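Local structure of intimin (Escherichia coli, 1F00) at residues 10-23 with 86-98. The protein probably mediates intimate attachment of enteropathogenic bacteria to host cells, as an outer-membrane adhesin whose C-terminal region binds a receptor. Sequence-based numbering, arbitrary orientation.
Sequences KTTAVANGQDAITY and VKAPEVEFFTTLT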
loop_
_atom_site.group_PDB
_atom_site.type_symbol
_atom_site.label_atom_id
_atom_site.label_comp_id
_atom_site.label_asym_id
_atom_site.label_seq_id
_atom_site.Cartn_x
_atom_site.Cartn_y
_atom_site.Cartn_z
ATOM N N LYS A 10 8.671 23.093 12.375
ATOM C CA LYS A 10 8.737 22.031 11.367
ATOM C C LYS A 10 8.639 22.670 9.983
ATOM O O LYS A 10 8.013 23.718 9.828
ATOM C CB LYS A 10 7.578 21.035 11.547
ATOM C CG LYS A 10 6.210 21.689 11.484
ATOM C CD LYS A 10 5.082 20.702 11.162
ATOM C CE LYS A 10 4.835 19.704 12.266
ATOM N NZ LYS A 10 3.660 18.834 11.940
ATOM N N THR A 11 9.237 22.037 8.977
ATOM C CA THR A 11 9.202 22.582 7.621
ATOM C C THR A 11 8.257 21.835 6.681
ATOM O O THR A 11 8.176 22.145 5.489
ATOM C CB THR A 11 10.607 22.601 6.999
ATOM O OG1 THR A 11 11.100 21.262 6.885
ATOM C CG2 THR A 11 11.554 23.407 7.872
ATOM N N THR A 12 7.544 20.850 7.216
ATOM C CA THR A 12 6.593 20.081 6.427
ATOM C C THR A 12 5.359 19.803 7.275
ATOM O O THR A 12 5.463 19.633 8.490
ATOM C CB THR A 12 7.205 18.742 5.957
ATOM O OG1 THR A 12 8.299 19.001 5.068
ATOM C CG2 THR A 12 6.179 17.916 5.228
ATOM N N ALA A 13 4.194 19.774 6.635
ATOM C CA ALA A 13 2.939 19.516 7.335
ATOM C C ALA A 13 1.877 19.026 6.359
ATOM O O ALA A 13 2.010 19.192 5.144
ATOM C CB ALA A 13 2.460 20.787 8.037
ATOM N N VAL A 14 0.816 18.430 6.893
ATOM C CA VAL A 14 -0.266 17.915 6.065
ATOM C C VAL A 14 -1.300 19.006 5.786
ATOM O O VAL A 14 -1.674 19.764 6.683
ATOM C CB VAL A 14 -0.971 16.721 6.756
ATOM C CG1 VAL A 14 -2.031 16.138 5.834
ATOM C CG2 VAL A 14 0.047 15.666 7.138
ATOM N N ALA A 15 -1.757 19.083 4.540
ATOM C CA ALA A 15 -2.746 20.084 4.150
ATOM C C ALA A 15 -4.164 19.636 4.505
ATOM O O ALA A 15 -5.028 19.521 3.630
ATOM C CB ALA A 15 -2.645 20.363 2.659
ATOM N N ASN A 16 -4.397 19.387 5.791
ATOM C CA ASN A 16 -5.707 18.954 6.263
ATOM C C ASN A 16 -6.396 20.068 7.036
ATOM O O ASN A 16 -7.453 19.864 7.635
ATOM C CB ASN A 16 -5.581 17.718 7.160
ATOM C CG ASN A 16 -4.649 17.935 8.332
ATOM O OD1 ASN A 16 -4.418 19.068 8.758
ATOM N ND2 ASN A 16 -4.116 16.844 8.873
ATOM N N GLY A 17 -5.787 21.248 7.020
ATOM C CA GLY A 17 -6.358 22.382 7.719
ATOM C C GLY A 17 -6.292 22.244 9.224
ATOM O O GLY A 17 -6.918 23.016 9.944
ATOM N N GLN A 18 -5.534 21.265 9.707
ATOM C CA GLN A 18 -5.396 21.040 11.143
ATOM C C GLN A 18 -3.937 20.904 11.563
ATOM O O GLN A 18 -3.552 21.373 12.632
ATOM C CB GLN A 18 -6.162 19.783 11.561
ATOM C CG GLN A 18 -7.664 19.851 11.326
ATOM C CD GLN A 18 -8.328 20.980 12.090
ATOM O OE1 GLN A 18 -8.102 21.149 13.289
ATOM N NE2 GLN A 18 -9.160 21.754 11.401
ATOM N N ASP A 19 -3.130 20.244 10.733
ATOM C CA ASP A 19 -1.711 20.074 11.032
ATOM C C ASP A 19 -1.132 21.481 10.974
ATOM O O ASP A 19 -1.165 22.130 9.927
ATOM C CB ASP A 19 -1.040 19.181 9.981
ATOM C CG ASP A 19 0.348 18.734 10.394
ATOM O OD1 ASP A 19 1.069 18.161 9.549
ATOM O OD2 ASP A 19 0.721 18.946 11.570
ATOM N N ALA A 20 -0.600 21.956 12.093
ATOM C CA ALA A 20 -0.081 23.314 12.138
ATOM C C ALA A 20 1.406 23.455 12.364
ATOM O O ALA A 20 2.033 22.663 13.071
ATOM C CB ALA A 20 -0.837 24.119 13.203
ATOM N N ILE A 21 1.961 24.484 11.738
ATOM C CA ILE A 21 3.366 24.806 11.871
ATOM C C ILE A 21 3.385 26.060 12.730
ATOM O O ILE A 21 2.696 27.034 12.428
ATOM C CB ILE A 21 4.007 25.095 10.499
ATOM C CG1 ILE A 21 4.022 23.808 9.664
ATOM C CG2 ILE A 21 5.413 25.648 10.684
ATOM C CD1 ILE A 21 4.769 23.918 8.348
ATOM N N THR A 22 4.144 26.029 13.817
ATOM C CA THR A 22 4.207 27.186 14.689
ATOM C C THR A 22 5.479 27.990 14.466
ATOM O O THR A 22 6.588 27.453 14.463
ATOM C CB THR A 22 4.062 26.784 16.191
ATOM O OG1 THR A 22 4.615 27.811 17.026
ATOM C CG2 THR A 22 4.745 25.483 16.475
ATOM N N TYR A 23 5.289 29.284 14.240
ATOM C CA TYR A 23 6.392 30.202 14.015
ATOM C C TYR A 23 6.657 30.982 15.289
ATOM O O TYR A 23 5.728 31.442 15.955
ATOM C CB TYR A 23 6.056 31.177 12.882
ATOM C CG TYR A 23 5.946 30.531 11.522
ATOM C CD1 TYR A 23 4.803 29.824 11.153
ATOM C CD2 TYR A 23 6.996 30.613 10.608
ATOM C CE1 TYR A 23 4.709 29.215 9.905
ATOM C CE2 TYR A 23 6.913 30.009 9.365
ATOM C CZ TYR A 23 5.767 29.312 9.018
ATOM O OH TYR A 23 5.675 28.723 7.780
ATOM N N VAL A 86 10.114 40.634 7.480
ATOM C CA VAL A 86 11.219 39.703 7.641
ATOM C C VAL A 86 10.661 38.340 7.232
ATOM O O VAL A 86 9.641 37.894 7.760
ATOM C CB VAL A 86 11.726 39.641 9.100
ATOM C CG1 VAL A 86 10.618 39.179 10.029
ATOM C CG2 VAL A 86 12.917 38.695 9.191
ATOM N N LYS A 87 11.319 37.696 6.274
ATOM C CA LYS A 87 10.879 36.400 5.782
ATOM C C LYS A 87 11.290 35.267 6.711
ATOM O O LYS A 87 12.418 35.227 7.206
ATOM C CB LYS A 87 11.447 36.150 4.381
ATOM C CG LYS A 87 10.898 37.082 3.309
ATOM C CD LYS A 87 9.462 36.724 2.955
ATOM C CE LYS A 87 8.829 37.738 2.001
ATOM N NZ LYS A 87 8.444 39.015 2.675
ATOM N N ALA A 88 10.362 34.349 6.950
ATOM C CA ALA A 88 10.629 33.205 7.807
ATOM C C ALA A 88 11.105 32.063 6.921
ATOM O O ALA A 88 11.052 32.157 5.693
ATOM C CB ALA A 88 9.355 32.793 8.539
ATOM N N PRO A 89 11.600 30.975 7.530
ATOM C CA PRO A 89 12.057 29.851 6.710
ATOM C C PRO A 89 10.855 29.356 5.905
ATOM O O PRO A 89 9.722 29.399 6.386
ATOM C CB PRO A 89 12.507 28.830 7.752
ATOM C CG PRO A 89 12.965 29.692 8.889
ATOM C CD PRO A 89 11.900 30.749 8.955
ATOM N N GLU A 90 11.100 28.899 4.685
ATOM C CA GLU A 90 10.029 28.400 3.836
ATOM C C GLU A 90 9.573 27.029 4.335
ATOM O O GLU A 90 10.381 26.246 4.843
ATOM C CB GLU A 90 10.532 28.291 2.397
ATOM C CG GLU A 90 9.464 27.996 1.369
ATOM C CD GLU A 90 10.047 27.862 -0.023
ATOM O OE1 GLU A 90 10.813 26.905 -0.257
ATOM O OE2 GLU A 90 9.747 28.719 -0.879
ATOM N N VAL A 91 8.281 26.743 4.199
ATOM C CA VAL A 91 7.732 25.459 4.633
ATOM C C VAL A 91 6.854 24.888 3.525
ATOM O O VAL A 91 6.503 25.596 2.577
ATOM C CB VAL A 91 6.876 25.607 5.920
ATOM C CG1 VAL A 91 7.691 26.279 7.013
ATOM C CG2 VAL A 91 5.605 26.407 5.620
ATOM N N GLU A 92 6.496 23.611 3.636
ATOM C CA GLU A 92 5.659 22.983 2.618
ATOM C C GLU A 92 4.519 22.141 3.178
ATOM O O GLU A 92 4.701 21.371 4.128
ATOM C CB GLU A 92 6.500 22.080 1.719
ATOM C CG GLU A 92 7.794 22.680 1.222
ATOM C CD GLU A 92 8.601 21.678 0.427
ATOM O OE1 GLU A 92 8.300 21.484 -0.770
ATOM O OE2 GLU A 92 9.524 21.071 1.009
ATOM N N PHE A 93 3.343 22.285 2.578
ATOM C CA PHE A 93 2.196 21.493 2.980
ATOM C C PHE A 93 1.995 20.439 1.902
ATOM O O PHE A 93 2.174 20.711 0.709
ATOM C CB PHE A 93 0.945 22.363 3.121
ATOM C CG PHE A 93 0.971 23.257 4.325
ATOM C CD1 PHE A 93 1.562 24.516 4.262
ATOM C CD2 PHE A 93 0.444 22.822 5.540
ATOM C CE1 PHE A 93 1.630 25.330 5.389
ATOM C CE2 PHE A 93 0.507 23.626 6.673
ATOM C CZ PHE A 93 1.102 24.882 6.598
ATOM N N PHE A 94 1.644 19.228 2.319
ATOM C CA PHE A 94 1.439 18.149 1.366
ATOM C C PHE A 94 0.088 17.482 1.562
ATOM O O PHE A 94 -0.432 17.405 2.678
ATOM C CB PHE A 94 2.560 17.107 1.500
ATOM C CG PHE A 94 3.913 17.608 1.061
ATOM C CD1 PHE A 94 4.213 17.746 -0.289
ATOM C CD2 PHE A 94 4.885 17.950 1.999
ATOM C CE1 PHE A 94 5.462 18.217 -0.701
ATOM C CE2 PHE A 94 6.133 18.423 1.603
ATOM C CZ PHE A 94 6.425 18.557 0.244
ATOM N N THR A 95 -0.486 17.016 0.459
ATOM C CA THR A 95 -1.768 16.332 0.492
ATOM C C THR A 95 -1.658 15.111 1.403
ATOM O O THR A 95 -0.567 14.586 1.616
ATOM C CB THR A 95 -2.171 15.864 -0.920
ATOM O OG1 THR A 95 -2.544 17.002 -1.709
ATOM C CG2 THR A 95 -3.325 14.882 -0.859
ATOM N N THR A 96 -2.794 14.679 1.938
ATOM C CA THR A 96 -2.862 13.510 2.811
ATOM C C THR A 96 -2.392 12.259 2.066
ATOM O O THR A 96 -2.861 11.979 0.961
ATOM C CB THR A 96 -4.308 13.256 3.269
ATOM O OG1 THR A 96 -4.818 14.427 3.912
ATOM C CG2 THR A 96 -4.361 12.079 4.237
ATOM N N LEU A 97 -1.466 11.516 2.666
ATOM C CA LEU A 97 -0.969 10.289 2.060
ATOM C C LEU A 97 -2.103 9.271 2.131
ATOM O O LEU A 97 -2.715 9.075 3.184
ATOM C CB LEU A 97 0.259 9.769 2.817
ATOM C CG LEU A 97 0.970 8.566 2.185
ATOM C CD1 LEU A 97 1.371 8.897 0.744
ATOM C CD2 LEU A 97 2.192 8.203 3.017
ATOM N N THR A 98 -2.369 8.617 1.009
ATOM C CA THR A 98 -3.458 7.658 0.926
ATOM C C THR A 98 -3.130 6.475 0.021
ATOM O O THR A 98 -2.370 6.604 -0.937
ATOM C CB THR A 98 -4.723 8.348 0.352
ATOM O OG1 THR A 98 -5.130 9.407 1.231
ATOM C CG2 THR A 98 -5.860 7.355 0.195
HETATM O O HOH W 1 9.902 21.709 3.498
HETATM O O HOH W 2 7.075 29.832 5.701
#
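The carbonyl oxygen of Thr-11 is gripped by two donors: the backbone N of Glu-92 lies 2.9 Å from Thr-11 O, and a bridging water donates to it as well as to Glu-92 OE2. With this bond begins a parallel pairing of strands 12-14 and 91-94, whose segment axes run 26° apart. An early strand beside the last strand of an Ig-like domain, in parallel, matches the A'-G edge pairing of immunoglobulin folds. The ladder continues through Ala-13 N to Glu-92 O and Ala-13 O to Phe-94 N, and ends where Ala-15 N meets Phe-94 O at 2.8 Å. That last bond is nearly straight at hydrogen (168°), although its donor stands above the carbonyl plane.

Side chains separate onto two faces. Beside Thr-12 and Val-14, the Phe-94 ring receives the methyl of Thr-12 at its edge, CG2 lying 3.5 Å from Phe-94 CD2; this methyl is anti to the backbone N (chi1 -64° for OG1), which turns it to the ring. Asp-171 and Asn-133, from loops farther along the chain, also touch this patch. The other face belongs to the sandwich core, where Ala-13 CB sits 3.7 Å from Phe-93 CE2 and the ring edge meets the carbonyl oxygens of Val-14 and Asp-19. Ile-21 reaches tip to tip toward Val-91, its CD1 3.6 Å from Val-91 CB, and Leu-65 of strand 60-66 packs on Phe-93.

The Asp-19 carboxylate links both sides of the loop between strands 12-14 and 21-29: OD1 accepts from Val-14 N, while OD2 forms a salt bridge with Lys-10 NZ. Toward the start of strand 91-94, the hydroxyl of Tyr-23 lies against both methyls of Val-91 and donates to a water, 2.7 Å from Tyr-23 OH, that in turn donates to Pro-89 O.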